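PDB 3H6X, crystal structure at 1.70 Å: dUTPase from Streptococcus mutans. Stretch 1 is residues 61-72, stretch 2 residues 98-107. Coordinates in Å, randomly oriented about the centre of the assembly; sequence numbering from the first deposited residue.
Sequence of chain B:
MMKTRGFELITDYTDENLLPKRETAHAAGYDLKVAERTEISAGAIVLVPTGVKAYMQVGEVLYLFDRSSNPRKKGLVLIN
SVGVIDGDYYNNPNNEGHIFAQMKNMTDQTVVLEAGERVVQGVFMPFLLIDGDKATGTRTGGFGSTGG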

ATOM      1  N   VAL B  61     -10.646  -8.000   5.484  1.00  4.74           N
ATOM      2  CA  VAL B  61      -9.223  -7.905   5.771  1.00  4.73           C
ATOM      3  C   VAL B  61      -8.950  -6.582   6.475  1.00  5.02           C
ATOM      4  O   VAL B  61      -9.678  -5.607   6.287  1.00  6.23           O
ATOM      5  CB  VAL B  61      -8.396  -8.020   4.462  1.00  6.02           C
ATOM      6  CG1 VAL B  61      -8.749  -6.882   3.519  1.00  7.86           C
ATOM      7  CG2 VAL B  61      -6.904  -8.065   4.761  1.00  7.08           C
ATOM      8  N   LEU B  62      -7.876  -6.551   7.264  1.00  4.99           N
ATOM      9  CA  LEU B  62      -7.423  -5.330   7.912  1.00  4.35           C
ATOM     10  C   LEU B  62      -6.085  -4.963   7.293  1.00  5.50           C
ATOM     11  O   LEU B  62      -5.149  -5.764   7.335  1.00  5.93           O
ATOM     12  CB  LEU B  62      -7.221  -5.566   9.416  1.00  5.61           C
ATOM     13  CG  LEU B  62      -6.539  -4.404  10.175  1.00  5.62           C
ATOM     14  CD1 LEU B  62      -7.379  -3.149  10.171  1.00  6.57           C
ATOM     15  CD2 LEU B  62      -6.243  -4.824  11.609  1.00  6.60           C
ATOM     16  N   TYR B  63      -5.982  -3.775   6.712  1.00  5.37           N
ATOM     17  CA  TYR B  63      -4.714  -3.318   6.150  1.00  5.27           C
ATOM     18  C   TYR B  63      -4.085  -2.338   7.111  1.00  6.20           C
ATOM     19  O   TYR B  63      -4.790  -1.516   7.708  1.00  6.87           O
ATOM     20  CB  TYR B  63      -4.949  -2.567   4.845  1.00  5.27           C
ATOM     21  CG  TYR B  63      -5.367  -3.443   3.695  1.00  5.70           C
ATOM     22  CD1 TYR B  63      -4.646  -4.589   3.383  1.00  7.69           C
ATOM     23  CD2 TYR B  63      -6.467  -3.126   2.921  1.00 11.88           C
ATOM     24  CE1 TYR B  63      -5.030  -5.406   2.324  1.00  8.22           C
ATOM     25  CE2 TYR B  63      -6.857  -3.940   1.865  1.00 14.40           C
ATOM     26  CZ  TYR B  63      -6.125  -5.072   1.578  1.00 12.00           C
ATOM     27  OH  TYR B  63      -6.487  -5.885   0.526  1.00 12.39           O
ATOM     28  N   LEU B  64      -2.766  -2.426   7.266  1.00  5.07           N
ATOM     29  CA  LEU B  64      -2.030  -1.443   8.072  1.00  5.16           C
ATOM     30  C   LEU B  64      -1.243  -0.556   7.136  1.00  6.06           C
ATOM     31  O   LEU B  64      -0.465  -1.052   6.328  1.00  5.55           O
ATOM     32  CB  LEU B  64      -1.036  -2.156   8.984  1.00  5.41           C
ATOM     33  CG  LEU B  64      -1.602  -3.219   9.919  1.00  8.90           C
ATOM     34  CD1 LEU B  64      -0.476  -3.779  10.784  1.00 11.93           C
ATOM     35  CD2 LEU B  64      -2.724  -2.615  10.763  1.00  9.50           C
ATOM     36  N   PHE B  65      -1.474   0.751   7.224  1.00  5.87           N
ATOM     37  CA  PHE B  65      -0.745   1.715   6.407  1.00  7.43           C
ATOM     38  C   PHE B  65       0.134   2.581   7.273  1.00  7.84           C
ATOM     39  O   PHE B  65      -0.155   2.833   8.446  1.00  6.91           O
ATOM     40  CB  PHE B  65      -1.707   2.630   5.623  1.00  7.07           C
ATOM     41  CG  PHE B  65      -2.632   1.890   4.705  1.00  8.19           C
ATOM     42  CD1 PHE B  65      -2.166   1.341   3.519  1.00  8.93           C
ATOM     43  CD2 PHE B  65      -3.969   1.745   5.030  1.00  7.15           C
ATOM     44  CE1 PHE B  65      -3.032   0.649   2.670  1.00  8.90           C
ATOM     45  CE2 PHE B  65      -4.831   1.061   4.196  1.00  7.20           C
ATOM     46  CZ  PHE B  65      -4.363   0.523   3.005  1.00  7.11           C
ATOM     47  N   ASP B  66       1.216   3.059   6.675  1.00  8.13           N
ATOM     48  CA  ASP B  66       2.094   3.995   7.344  1.00  8.01           C
ATOM     49  C   ASP B  66       1.301   5.258   7.689  1.00  9.16           C
ATOM     50  O   ASP B  66       0.323   5.601   7.024  1.00  7.47           O
ATOM     51  CB  ASP B  66       3.203   4.409   6.367  1.00  8.74           C
ATOM     52  CG  ASP B  66       4.575   4.360   6.988  1.00 11.26           C
ATOM     53  OD1 ASP B  66       4.680   4.413   8.239  1.00 15.12           O
ATOM     54  OD2 ASP B  66       5.546   4.220   6.228  1.00 10.81           O
ATOM     55  N   ARG B  67       1.712   5.945   8.737  1.00 10.74           N
ATOM     56  CA  ARG B  67       1.208   7.298   8.977  1.00 11.41           C
ATOM     57  C   ARG B  67       2.009   8.248   8.115  1.00  9.67           C
ATOM     58  O   ARG B  67       3.211   8.064   7.941  1.00 10.99           O
ATOM     59  CB  ARG B  67       1.372   7.679  10.443  1.00 12.92           C
ATOM     60  CG  ARG B  67       0.554   6.838  11.414  1.00 16.45           C
ATOM     61  CD  ARG B  67       0.544   7.477  12.784  1.00 21.76           C
ATOM     62  NE  ARG B  67      -0.295   8.669  12.822  1.00 23.94           N
ATOM     63  CZ  ARG B  67       0.019   9.788  13.467  1.00 29.92           C
ATOM     64  NH1 ARG B  67       1.173   9.882  14.129  1.00 38.05           N
ATOM     65  NH2 ARG B  67      -0.806  10.815  13.441  1.00 24.60           N
ATOM     66  N   SER B  68       1.333   9.252   7.562  1.00  9.93           N
ATOM     67  CA  SER B  68       1.947  10.195   6.647  1.00 13.49           C
ATOM     68  C   SER B  68       3.205  10.800   7.237  1.00 13.24           C
ATOM     69  O   SER B  68       4.215  10.962   6.557  1.00 15.41           O
ATOM     70  CB  SER B  68       0.934  11.302   6.287  1.00 18.81           C
ATOM     71  OG  SER B  68       1.572  12.376   5.604  1.00 29.34           O
ATOM     72  N   SER B  69       3.161  11.118   8.523  1.00 11.28           N
ATOM     73  CA  SER B  69       4.283  11.840   9.134  1.00 11.13           C
ATOM     74  C   SER B  69       5.483  10.940   9.470  1.00 11.59           C
ATOM     75  O   SER B  69       6.562  11.437   9.778  1.00 12.20           O
ATOM     76  CB  SER B  69       3.831  12.569  10.391  1.00 13.10           C
ATOM     77  OG  SER B  69       3.367  11.647  11.359  1.00 16.46           O
ATOM     78  N   ASN B  70       5.321   9.620   9.397  1.00  7.43           N
ATOM     79  CA  ASN B  70       6.438   8.746   9.783  1.00  8.10           C
ATOM     80  C   ASN B  70       7.729   9.031   8.996  1.00  8.29           C
ATOM     81  O   ASN B  70       8.759   9.271   9.600  1.00  8.61           O
ATOM     82  CB  ASN B  70       6.069   7.272   9.682  1.00  8.70           C
ATOM     83  CG  ASN B  70       5.270   6.790  10.867  1.00 10.82           C
ATOM     84  OD1 ASN B  70       5.204   7.462  11.899  1.00 12.22           O
ATOM     85  ND2 ASN B  70       4.655   5.600  10.727  1.00  9.01           N
ATOM     86  N   PRO B  71       7.662   9.046   7.652  1.00  8.50           N
ATOM     87  CA  PRO B  71       8.938   9.211   6.947  1.00  8.30           C
ATOM     88  C   PRO B  71       9.521  10.607   7.067  1.00 10.49           C
ATOM     89  O   PRO B  71      10.705  10.752   7.352  1.00 13.14           O
ATOM     90  CB  PRO B  71       8.592   8.931   5.476  1.00 10.10           C
ATOM     91  CG  PRO B  71       7.247   8.294   5.472  1.00 12.14           C
ATOM     92  CD  PRO B  71       6.577   8.550   6.781  1.00 10.49           C
ATOM     93  N   ARG B  72       8.719  11.636   6.826  1.00 12.92           N
ATOM     94  CA  ARG B  72       9.332  12.959   6.787  1.00 16.82           C
ATOM     95  C   ARG B  72       9.567  13.569   8.165  1.00 19.22           C
ATOM     96  O   ARG B  72      10.437  14.418   8.305  1.00 23.32           O
ATOM     97  CB  ARG B  72       8.612  13.917   5.833  1.00 20.92           C
ATOM     98  CG  ARG B  72       7.300  14.436   6.294  1.00 28.89           C
ATOM     99  CD  ARG B  72       6.862  15.541   5.332  1.00 32.29           C
ATOM    100  NE  ARG B  72       5.513  16.047   5.571  1.00 41.72           N
ATOM    101  CZ  ARG B  72       4.941  16.168   6.767  1.00 43.53           C
ATOM    102  NH1 ARG B  72       5.607  15.847   7.862  1.00 40.50           N
ATOM    103  NH2 ARG B  72       3.705  16.639   6.867  1.00 48.48           N
ATOM    104  N   HIS B  98      -1.220 -11.016  17.832  1.00  5.95           N
ATOM    105  CA  HIS B  98      -0.602  -9.724  18.144  1.00  5.77           C
ATOM    106  C   HIS B  98      -0.099  -9.060  16.871  1.00  7.16           C
ATOM    107  O   HIS B  98       0.717  -9.619  16.141  1.00  6.82           O
ATOM    108  CB  HIS B  98       0.559  -9.954  19.101  1.00  6.22           C
ATOM    109  CG  HIS B  98       1.169  -8.689  19.652  1.00  6.72           C
ATOM    110  ND1 HIS B  98       2.313  -8.706  20.404  1.00  7.45           N
ATOM    111  CD2 HIS B  98       0.785  -7.395  19.534  1.00  6.71           C
ATOM    112  CE1 HIS B  98       2.619  -7.449  20.750  1.00  6.63           C
ATOM    113  NE2 HIS B  98       1.702  -6.652  20.249  1.00  6.78           N
ATOM    114  N   ILE B  99      -0.582  -7.855  16.606  1.00  5.17           N
ATOM    115  CA  ILE B  99      -0.188  -7.118  15.419  1.00  6.61           C
ATOM    116  C   ILE B  99       1.105  -6.346  15.675  1.00  5.77           C
ATOM    117  O   ILE B  99       1.223  -5.650  16.678  1.00  6.50           O
ATOM    118  CB  ILE B  99      -1.303  -6.128  15.026  1.00  6.03           C
ATOM    119  CG1 ILE B  99      -2.548  -6.900  14.564  1.00  5.79           C
ATOM    120  CG2 ILE B  99      -0.816  -5.161  13.925  1.00  7.46           C
ATOM    121  CD1 ILE B  99      -3.790  -6.035  14.512  1.00  6.94           C
ATOM    122  N   PHE B 100       2.097  -6.563  14.808  1.00  7.46           N
ATOM    123  CA  PHE B 100       3.352  -5.811  14.820  1.00  7.45           C
ATOM    124  C   PHE B 100       3.455  -4.968  13.558  1.00  8.84           C
ATOM    125  O   PHE B 100       2.989  -5.389  12.489  1.00 11.37           O
ATOM    126  CB  PHE B 100       4.555  -6.755  14.854  1.00  9.21           C
ATOM    127  CG  PHE B 100       4.741  -7.471  16.159  1.00  9.56           C
ATOM    128  CD1 PHE B 100       4.000  -8.606  16.448  1.00 11.29           C
ATOM    129  CD2 PHE B 100       5.683  -7.027  17.086  1.00  9.13           C
ATOM    130  CE1 PHE B 100       4.173  -9.279  17.659  1.00 11.04           C
ATOM    131  CE2 PHE B 100       5.875  -7.699  18.273  1.00 12.26           C
ATOM    132  CZ  PHE B 100       5.110  -8.819  18.569  1.00 11.60           C
ATOM    133  N   ALA B 101       4.080  -3.801  13.687  1.00  6.76           N
ATOM    134  CA  ALA B 101       4.412  -2.955  12.536  1.00  7.84           C
ATOM    135  C   ALA B 101       5.908  -3.083  12.226  1.00  7.29           C
ATOM    136  O   ALA B 101       6.750  -2.807  13.077  1.00  8.63           O
ATOM    137  CB  ALA B 101       4.058  -1.506  12.846  1.00  9.51           C
ATOM    138  N   GLN B 102       6.238  -3.535  11.026  1.00  6.88           N
ATOM    139  CA  GLN B 102       7.637  -3.727  10.637  1.00  8.03           C
ATOM    140  C   GLN B 102       8.232  -2.410  10.132  1.00  8.21           C
ATOM    141  O   GLN B 102       8.016  -2.027   8.979  1.00  7.71           O
ATOM    142  CB  GLN B 102       7.703  -4.803   9.548  1.00  8.77           C
ATOM    143  CG  GLN B 102       9.085  -5.414   9.334  1.00 12.44           C
ATOM    144  CD  GLN B 102       9.095  -6.440   8.213  1.00 16.27           C
ATOM    145  OE1 GLN B 102       8.108  -7.143   7.976  1.00 18.91           O
ATOM    146  NE2 GLN B 102      10.216  -6.519   7.503  1.00 17.73           N
HETATM  147  N   MSE B 103       8.957  -1.716  11.009  1.00  6.83           N
HETATM  148  CA  MSE B 103       9.404  -0.346  10.719  1.00  6.54           C
HETATM  149  C   MSE B 103      10.909  -0.327  10.461  1.00  8.42           C
HETATM  150  O   MSE B 103      11.674  -0.993  11.172  1.00  9.86           O
HETATM  151  CB  MSE B 103       9.094   0.573  11.891  1.00  7.76           C
HETATM  152  CG  MSE B 103       7.661   0.523  12.377  1.00  7.99           C
HETATM  153 SE   MSE B 103       6.430   1.127  10.990  0.85  9.73          SE
HETATM  154  CE  MSE B 103       7.126   2.933  10.730  1.00 10.49           C
ATOM    155  N   LYS B 104      11.317   0.426   9.443  1.00  7.72           N
ATOM    156  CA  LYS B 104      12.734   0.620   9.147  1.00  7.59           C
ATOM    157  C   LYS B 104      13.141   2.054   9.449  1.00  8.91           C
ATOM    158  O   LYS B 104      12.441   2.999   9.100  1.00  7.19           O
ATOM    159  CB  LYS B 104      13.054   0.302   7.681  1.00  8.72           C
ATOM    160  CG  LYS B 104      14.544   0.515   7.370  1.00 10.42           C
ATOM    161  CD  LYS B 104      14.933  -0.020   6.003  1.00 16.05           C
ATOM    162  CE  LYS B 104      16.368   0.373   5.674  1.00 18.33           C
ATOM    163  NZ  LYS B 104      16.808  -0.247   4.383  1.00 19.15           N
ATOM    164  N   ASN B 105      14.291   2.212  10.101  1.00  8.03           N
ATOM    165  CA  ASN B 105      14.850   3.530  10.364  1.00  8.79           C
ATOM    166  C   ASN B 105      15.776   3.907   9.206  1.00  9.90           C
ATOM    167  O   ASN B 105      16.850   3.319   9.046  1.00 10.79           O
ATOM    168  CB  ASN B 105      15.620   3.473  11.682  1.00  8.34           C
ATOM    169  CG  ASN B 105      16.309   4.783  12.038  1.00 10.69           C
ATOM    170  OD1 ASN B 105      16.255   5.766  11.296  1.00  9.76           O
ATOM    171  ND2 ASN B 105      16.951   4.804  13.202  1.00  9.93           N
HETATM  172  N   MSE B 106      15.343   4.880   8.402  1.00  8.56           N
HETATM  173  CA  MSE B 106      16.095   5.336   7.243  1.00 11.30           C
HETATM  174  C   MSE B 106      17.245   6.277   7.581  1.00 13.80           C
HETATM  175  O   MSE B 106      18.059   6.577   6.706  1.00 19.24           O
HETATM  176  CB  MSE B 106      15.180   6.073   6.273  1.00 14.55           C
HETATM  177  CG  MSE B 106      14.044   5.257   5.760  1.00 13.97           C
HETATM  178 SE   MSE B 106      13.000   6.343   4.473  0.71 20.80          SE
HETATM  179  CE  MSE B 106      12.390   7.767   5.646  1.00 13.69           C
ATOM    180  N   THR B 107      17.302   6.739   8.821  1.00 10.59           N
ATOM    181  CA  THR B 107      18.292   7.743   9.225  1.00 14.64           C
ATOM    182  C   THR B 107      19.577   7.131   9.778  1.00 15.21           C
ATOM    183  O   THR B 107      19.699   5.920   9.904  1.00 12.09           O
ATOM    184  CB  THR B 107      17.727   8.704  10.286  1.00 11.97           C
ATOM    185  OG1 THR B 107      17.749   8.084  11.577  1.00 12.70           O
ATOM    186  CG2 THR B 107      16.294   9.113   9.942  1.00 13.21           C
TER

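No hydrogen bond links the two stretches; between the strand carrying Leu-62 and Leu-64 and the strand carrying Ala-101 and Met-103, the CA atoms of Leu-64 and Ala-101 are 8.0 Å apart, a spacing filled by side chains. Alternation along the first strand directs Leu-62 and Leu-64 toward the second stretch, while Val-61, Tyr-63 and Phe-65 lie out of reach. The two leucines use different rotamers, t,p for Leu-62 and m,t for Leu-64, and both meet Ile-99. The m,t conformation of Ile-99 extends Ile-99 CD1 to 4.0 Å from Leu-62 CD2, whereas Ile-99 CG2 on the other branch lies 3.4 Å from Leu-64 CD1, a tight apolar contact.

Farther along, selenomethionine Met-103 points its CA-to-CB bond sideways, but three successive m torsions fold the chain so that its end comes nearer. Met-103 CE lies 3.6 Å from Asn-70 ND2 and 3.8 Å from Asp-66 OD1. These polar atoms are already paired: Asn-70 ND2 donates to Asp-66 OD1 (2.8 Å, 169°), a nearly linear bond that ties Asp-66 to Asn-70 in the helix, so the methyl packs against a satisfied polar pair.

The last contact involves selenomethionine Met-106, whose m,t,m chain brings Met-106 CE within 4.0 Å of Pro-71 CB and 3.8 Å of Pro-71 O. The whole interface, 278 Å² summed over both sides, therefore rests on van der Waals packing.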